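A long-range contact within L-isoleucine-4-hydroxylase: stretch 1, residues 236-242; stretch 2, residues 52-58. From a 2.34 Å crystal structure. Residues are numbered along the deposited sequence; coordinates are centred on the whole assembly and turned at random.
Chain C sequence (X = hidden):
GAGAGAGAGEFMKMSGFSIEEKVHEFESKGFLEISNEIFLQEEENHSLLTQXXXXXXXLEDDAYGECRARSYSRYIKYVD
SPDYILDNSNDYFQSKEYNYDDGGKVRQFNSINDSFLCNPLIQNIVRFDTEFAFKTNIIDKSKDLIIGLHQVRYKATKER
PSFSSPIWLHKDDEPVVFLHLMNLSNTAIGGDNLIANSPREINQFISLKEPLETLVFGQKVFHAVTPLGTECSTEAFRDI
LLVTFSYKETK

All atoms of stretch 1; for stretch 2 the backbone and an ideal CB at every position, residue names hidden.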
ATOM      1  N   ALA C 236      -8.001  13.145   2.974  1.00 41.04           N
ATOM      2  CA  ALA C 236      -7.525  12.412   1.813  1.00 41.27           C
ATOM      3  C   ALA C 236      -8.186  12.962   0.556  1.00 45.95           C
ATOM      4  O   ALA C 236      -9.346  13.384   0.578  1.00 44.05           O
ATOM      5  CB  ALA C 236      -7.814  10.913   1.943  1.00 40.60           C
ATOM      6  N   PHE C 237      -7.436  12.957  -0.543  1.00 44.41           N
ATOM      7  CA  PHE C 237      -7.871  13.576  -1.783  1.00 41.08           C
ATOM      8  C   PHE C 237      -7.801  12.574  -2.922  1.00 40.78           C
ATOM      9  O   PHE C 237      -6.965  11.667  -2.930  1.00 38.74           O
ATOM     10  CB  PHE C 237      -7.013  14.798  -2.139  1.00 47.18           C
ATOM     11  CG  PHE C 237      -7.136  15.925  -1.159  1.00 53.71           C
ATOM     12  CD1 PHE C 237      -8.379  16.324  -0.694  1.00 49.67           C
ATOM     13  CD2 PHE C 237      -6.007  16.577  -0.690  1.00 52.70           C
ATOM     14  CE1 PHE C 237      -8.496  17.361   0.218  1.00 49.83           C
ATOM     15  CE2 PHE C 237      -6.115  17.616   0.222  1.00 53.49           C
ATOM     16  CZ  PHE C 237      -7.364  18.009   0.678  1.00 58.97           C
ATOM     17  N   ARG C 238      -8.687  12.766  -3.893  1.00 38.76           N
ATOM     18  CA  ARG C 238      -8.598  12.110  -5.192  1.00 37.53           C
ATOM     19  C   ARG C 238      -8.869  13.181  -6.236  1.00 36.10           C
ATOM     20  O   ARG C 238     -10.004  13.651  -6.372  1.00 31.13           O
ATOM     21  CB  ARG C 238      -9.584  10.950  -5.319  1.00 37.14           C
ATOM     22  CG  ARG C 238      -9.392  10.133  -6.587  1.00 35.24           C
ATOM     23  CD  ARG C 238     -10.206   8.854  -6.556  1.00 35.93           C
ATOM     24  NE  ARG C 238     -10.012   8.066  -7.769  1.00 32.02           N
ATOM     25  CZ  ARG C 238     -10.887   8.009  -8.766  1.00 37.58           C
ATOM     26  NH1 ARG C 238     -12.022   8.690  -8.691  1.00 36.79           N
ATOM     27  NH2 ARG C 238     -10.629   7.271  -9.837  1.00 41.12           N
ATOM     28  N   ASP C 239      -7.827  13.566  -6.965  1.00 35.92           N
ATOM     29  CA  ASP C 239      -7.905  14.643  -7.941  1.00 33.86           C
ATOM     30  C   ASP C 239      -8.133  14.019  -9.309  1.00 35.43           C
ATOM     31  O   ASP C 239      -7.342  13.181  -9.755  1.00 30.11           O
ATOM     32  CB  ASP C 239      -6.632  15.486  -7.925  1.00 36.22           C
ATOM     33  CG  ASP C 239      -6.438  16.216  -6.608  1.00 38.89           C
ATOM     34  OD1 ASP C 239      -7.449  16.493  -5.931  1.00 35.79           O
ATOM     35  OD2 ASP C 239      -5.280  16.515  -6.252  1.00 39.68           O
ATOM     36  N   ILE C 240      -9.205  14.435  -9.969  1.00 35.56           N
ATOM     37  CA  ILE C 240      -9.633  13.820 -11.214  1.00 35.47           C
ATOM     38  C   ILE C 240      -9.815  14.894 -12.276  1.00 35.70           C
ATOM     39  O   ILE C 240     -10.119  16.052 -11.970  1.00 33.26           O
ATOM     40  CB  ILE C 240     -10.945  13.028 -10.957  1.00 37.51           C
ATOM     41  CG1 ILE C 240     -10.640  11.658 -10.343  1.00 39.80           C
ATOM     42  CG2 ILE C 240     -11.859  12.968 -12.178  1.00 42.37           C
ATOM     43  CD1 ILE C 240      -9.695  10.826 -11.152  1.00 44.77           C
ATOM     44  N   LEU C 241      -9.636  14.498 -13.535  1.00 35.72           N
ATOM     45  CA  LEU C 241     -10.000  15.320 -14.682  1.00 30.93           C
ATOM     46  C   LEU C 241     -10.877  14.489 -15.604  1.00 34.07           C
ATOM     47  O   LEU C 241     -10.462  13.417 -16.055  1.00 35.98           O
ATOM     48  CB  LEU C 241      -8.764  15.822 -15.432  1.00 33.32           C
ATOM     49  CG  LEU C 241      -9.089  16.647 -16.680  1.00 37.24           C
ATOM     50  CD1 LEU C 241      -9.696  17.993 -16.299  1.00 29.40           C
ATOM     51  CD2 LEU C 241      -7.858  16.831 -17.553  1.00 33.63           C
ATOM     52  N   LEU C 242     -12.075  14.985 -15.895  1.00 29.66           N
ATOM     53  CA  LEU C 242     -12.975  14.354 -16.850  1.00 33.04           C
ATOM     54  C   LEU C 242     -13.014  15.174 -18.132  1.00 36.40           C
ATOM     55  O   LEU C 242     -13.159  16.400 -18.085  1.00 32.75           O
ATOM     56  CB  LEU C 242     -14.388  14.216 -16.279  1.00 33.46           C
ATOM     57  CG  LEU C 242     -14.643  13.297 -15.084  1.00 37.99           C
ATOM     58  CD1 LEU C 242     -16.012  13.593 -14.488  1.00 41.47           C
ATOM     59  CD2 LEU C 242     -14.552  11.841 -15.504  1.00 32.91           C
ATOM     60  N   UNK C  52      -0.323  21.477 -12.756  1.00 39.22           N
ATOM     61  CA  UNK C  52      -1.716  21.053 -12.853  1.00 39.37           C
ATOM     62  C   UNK C  52      -2.198  20.448 -11.541  1.00 41.79           C
ATOM     63  O   UNK C  52      -3.330  20.697 -11.113  1.00 41.36           O
ATOM     64  CB  UNK C  52      -1.889  20.045 -13.991  1.00 39.37           C
ATOM     65  N   UNK C  53      -1.348  19.654 -10.887  1.00 45.74           N
ATOM     66  CA  UNK C  53      -1.752  19.016  -9.638  1.00 41.72           C
ATOM     67  C   UNK C  53      -1.977  20.051  -8.548  1.00 42.11           C
ATOM     68  O   UNK C  53      -2.898  19.917  -7.734  1.00 44.35           O
ATOM     69  CB  UNK C  53      -0.700  18.000  -9.190  1.00 41.72           C
ATOM     70  N   UNK C  54      -1.152  21.099  -8.526  1.00 40.27           N
ATOM     71  CA  UNK C  54      -1.259  22.107  -7.483  1.00 41.02           C
ATOM     72  C   UNK C  54      -2.505  22.965  -7.644  1.00 42.10           C
ATOM     73  O   UNK C  54      -2.949  23.582  -6.669  1.00 42.16           O
ATOM     74  CB  UNK C  54      -0.013  22.995  -7.482  1.00 41.02           C
ATOM     75  N   UNK C  55      -3.072  23.026  -8.853  1.00 41.07           N
ATOM     76  CA  UNK C  55      -4.285  23.805  -9.066  1.00 42.07           C
ATOM     77  C   UNK C  55      -5.492  23.219  -8.346  1.00 42.08           C
ATOM     78  O   UNK C  55      -6.451  23.952  -8.082  1.00 43.60           O
ATOM     79  CB  UNK C  55      -4.581  23.907 -10.564  1.00 42.07           C
ATOM     80  N   UNK C  56      -5.470  21.926  -8.020  1.00 38.85           N
ATOM     81  CA  UNK C  56      -6.607  21.327  -7.332  1.00 41.96           C
ATOM     82  C   UNK C  56      -6.753  21.827  -5.902  1.00 43.12           C
ATOM     83  O   UNK C  56      -7.805  21.609  -5.292  1.00 47.33           O
ATOM     84  CB  UNK C  56      -6.472  19.803  -7.332  1.00 41.96           C
ATOM     85  N   UNK C  57      -5.733  22.489  -5.359  1.00 44.64           N
ATOM     86  CA  UNK C  57      -5.831  23.128  -4.054  1.00 44.78           C
ATOM     87  C   UNK C  57      -6.533  24.481  -4.103  1.00 45.90           C
ATOM     88  O   UNK C  57      -6.670  25.122  -3.056  1.00 49.17           O
ATOM     89  CB  UNK C  57      -4.432  23.299  -3.459  1.00 44.78           C
ATOM     90  N   UNK C  58      -6.959  24.940  -5.284  1.00 45.32           N
ATOM     91  CA  UNK C  58      -7.675  26.203  -5.425  1.00 51.30           C
ATOM     92  C   UNK C  58      -9.178  26.031  -5.632  1.00 52.13           C
ATOM     93  O   UNK C  58      -9.905  27.030  -5.622  1.00 54.39           O
ATOM     94  CB  UNK C  58      -7.090  26.994  -6.597  1.00 51.30           C
TER

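Stretch 1 is an extended strand, and what it offers stretch 2 lies mainly on one side: the ring of Phe237, the carboxylate of Asp239, and further along the backbone carbonyl of Ile240 beside the side chain of Leu241.

Position 52 has helical backbone angles (-63/-40), and nothing of the strand lies within 5.5 Å of its ideal CB. The strand therefore sets no demand, and any residue at ease in a helix would serve. The deposited residue is Ala52, whose methyl makes no contact here.

At position 53 the backbone is again helical and CA-to-CB points sideways to the strand, so a long side chain, polar or apolar, could be accommodated without meeting stretch 1. The main chain matters more: the carbonyl O of position 53 lies 4.4 Å from Asp239 OD2, too far for a direct bond but suited to a bridging water. The residue is Gln53. One water donates to both sides, its O at 2.6 Å from Gln53 O and 2.4 Å from Asp239 OD2, joining two acceptors that could not bond to each other. The backbone supplies this link, so it would not by itself select glutamine; the side-chain NE2 is hydrogen-bonded elsewhere in the structure.

Position 54 points its CB away from the strand, which leaves the choice open as far as this contact goes. It is Leu54. Position 55 is out of reach as well, so the strand sets no demand and a polar side chain that bonds locally or elsewhere would do; it is Asp55, whose carboxylate oxygens are hydrogen-bonded elsewhere in the structure.

Position 56 is the centre of the contact. The CA of position 56 is 6.8 Å from the CA of Asp239. Its CB points toward the strand, and the ideal CB of position 56 stands 3.7 Å from Asp239 CG. A bulky group must run alongside the strand rather than straight into Asp239, and farther along lies the Ile240 carbonyl, an acceptor. A long side chain ending in a donor would suit, as would a large apolar one that left the carbonyl unused. The residue is Tyr56. With chi1 at -78° (m), its ring runs along the strand and presents one face to Asp239: CB of Asp239 sits 3.8 Å from the centroid of the Tyr56 ring, 23° off the normal, a CH-pi contact. The rigid ring carries the hydroxyl to the far end, where Tyr56 OH donates to Ile240 O at 2.6 Å, a short hydrogen bond. Tyr56 OH also lies 3.6 Å from Leu241 CB. Tyrosine thus combines apolar surface with a donor at the right reach.

Position 57 sends its CB sideways, with nothing of the strand within 5.5 Å, so a short side chain would not reach Phe237. A long apolar or aromatic one could turn back to it. Tyr57, with chi1 at -66° (m), does so: Tyr57 CE2 comes 4.4 Å from Phe237 CE2, a loose, oblique apolar contact between the rings.

Position 58 is beyond reach, and many polar residues would do. Asn58 makes a weak local bond from Asn58 ND2 to Asp55 OD1 at 3.4 Å.

Stretch 2 (52-58) AQLDYYN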
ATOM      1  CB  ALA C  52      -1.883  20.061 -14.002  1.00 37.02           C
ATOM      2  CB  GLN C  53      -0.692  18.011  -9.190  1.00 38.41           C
ATOM      3  CG  GLN C  53      -0.677  16.702  -9.956  1.00 39.33           C
ATOM      4  CD  GLN C  53       0.503  15.834  -9.565  1.00 45.31           C
ATOM      5  OE1 GLN C  53       1.499  16.331  -9.042  1.00 48.76           O
ATOM      6  NE2 GLN C  53       0.394  14.534  -9.808  1.00 44.24           N
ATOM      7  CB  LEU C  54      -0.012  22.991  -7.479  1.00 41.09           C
ATOM      8  CG  LEU C  54       1.239  22.386  -6.840  1.00 42.28           C
ATOM      9  CD1 LEU C  54       2.447  23.305  -7.009  1.00 35.22           C
ATOM     10  CD2 LEU C  54       0.992  22.081  -5.376  1.00 37.54           C
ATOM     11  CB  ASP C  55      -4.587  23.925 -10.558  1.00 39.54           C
ATOM     12  CG  ASP C  55      -5.658  24.959 -10.846  1.00 42.92           C
ATOM     13  OD1 ASP C  55      -5.533  26.096 -10.346  1.00 46.75           O
ATOM     14  OD2 ASP C  55      -6.627  24.637 -11.565  1.00 48.97           O
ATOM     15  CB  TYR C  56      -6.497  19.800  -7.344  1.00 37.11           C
ATOM     16  CG  TYR C  56      -6.889  19.183  -8.668  1.00 38.55           C
ATOM     17  CD1 TYR C  56      -6.076  19.312  -9.787  1.00 37.02           C
ATOM     18  CD2 TYR C  56      -8.090  18.500  -8.806  1.00 35.65           C
ATOM     19  CE1 TYR C  56      -6.437  18.757 -11.003  1.00 36.78           C
ATOM     20  CE2 TYR C  56      -8.461  17.943 -10.016  1.00 34.25           C
ATOM     21  CZ  TYR C  56      -7.632  18.074 -11.111  1.00 39.28           C
ATOM     22  OH  TYR C  56      -8.001  17.526 -12.317  1.00 36.34           O
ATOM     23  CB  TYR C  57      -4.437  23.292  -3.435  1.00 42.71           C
ATOM     24  CG  TYR C  57      -3.751  21.985  -3.100  1.00 42.36           C
ATOM     25  CD1 TYR C  57      -3.147  21.216  -4.087  1.00 41.40           C
ATOM     26  CD2 TYR C  57      -3.726  21.511  -1.794  1.00 43.01           C
ATOM     27  CE1 TYR C  57      -2.524  20.020  -3.783  1.00 41.76           C
ATOM     28  CE2 TYR C  57      -3.107  20.311  -1.480  1.00 49.34           C
ATOM     29  CZ  TYR C  57      -2.508  19.571  -2.478  1.00 48.39           C
ATOM     30  OH  TYR C  57      -1.892  18.378  -2.175  1.00 52.14           O
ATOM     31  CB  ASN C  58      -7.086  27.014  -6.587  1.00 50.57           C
ATOM     32  CG  ASN C  58      -5.668  27.483  -6.307  1.00 49.92           C
ATOM     33  OD1 ASN C  58      -5.392  28.074  -5.263  1.00 54.55           O
ATOM     34  ND2 ASN C  58      -4.761  27.211  -7.236  1.00 46.14           N
TER
HETATM   35  O   HOH W   1      -3.237  17.447  -7.192  1.00 36.98           O
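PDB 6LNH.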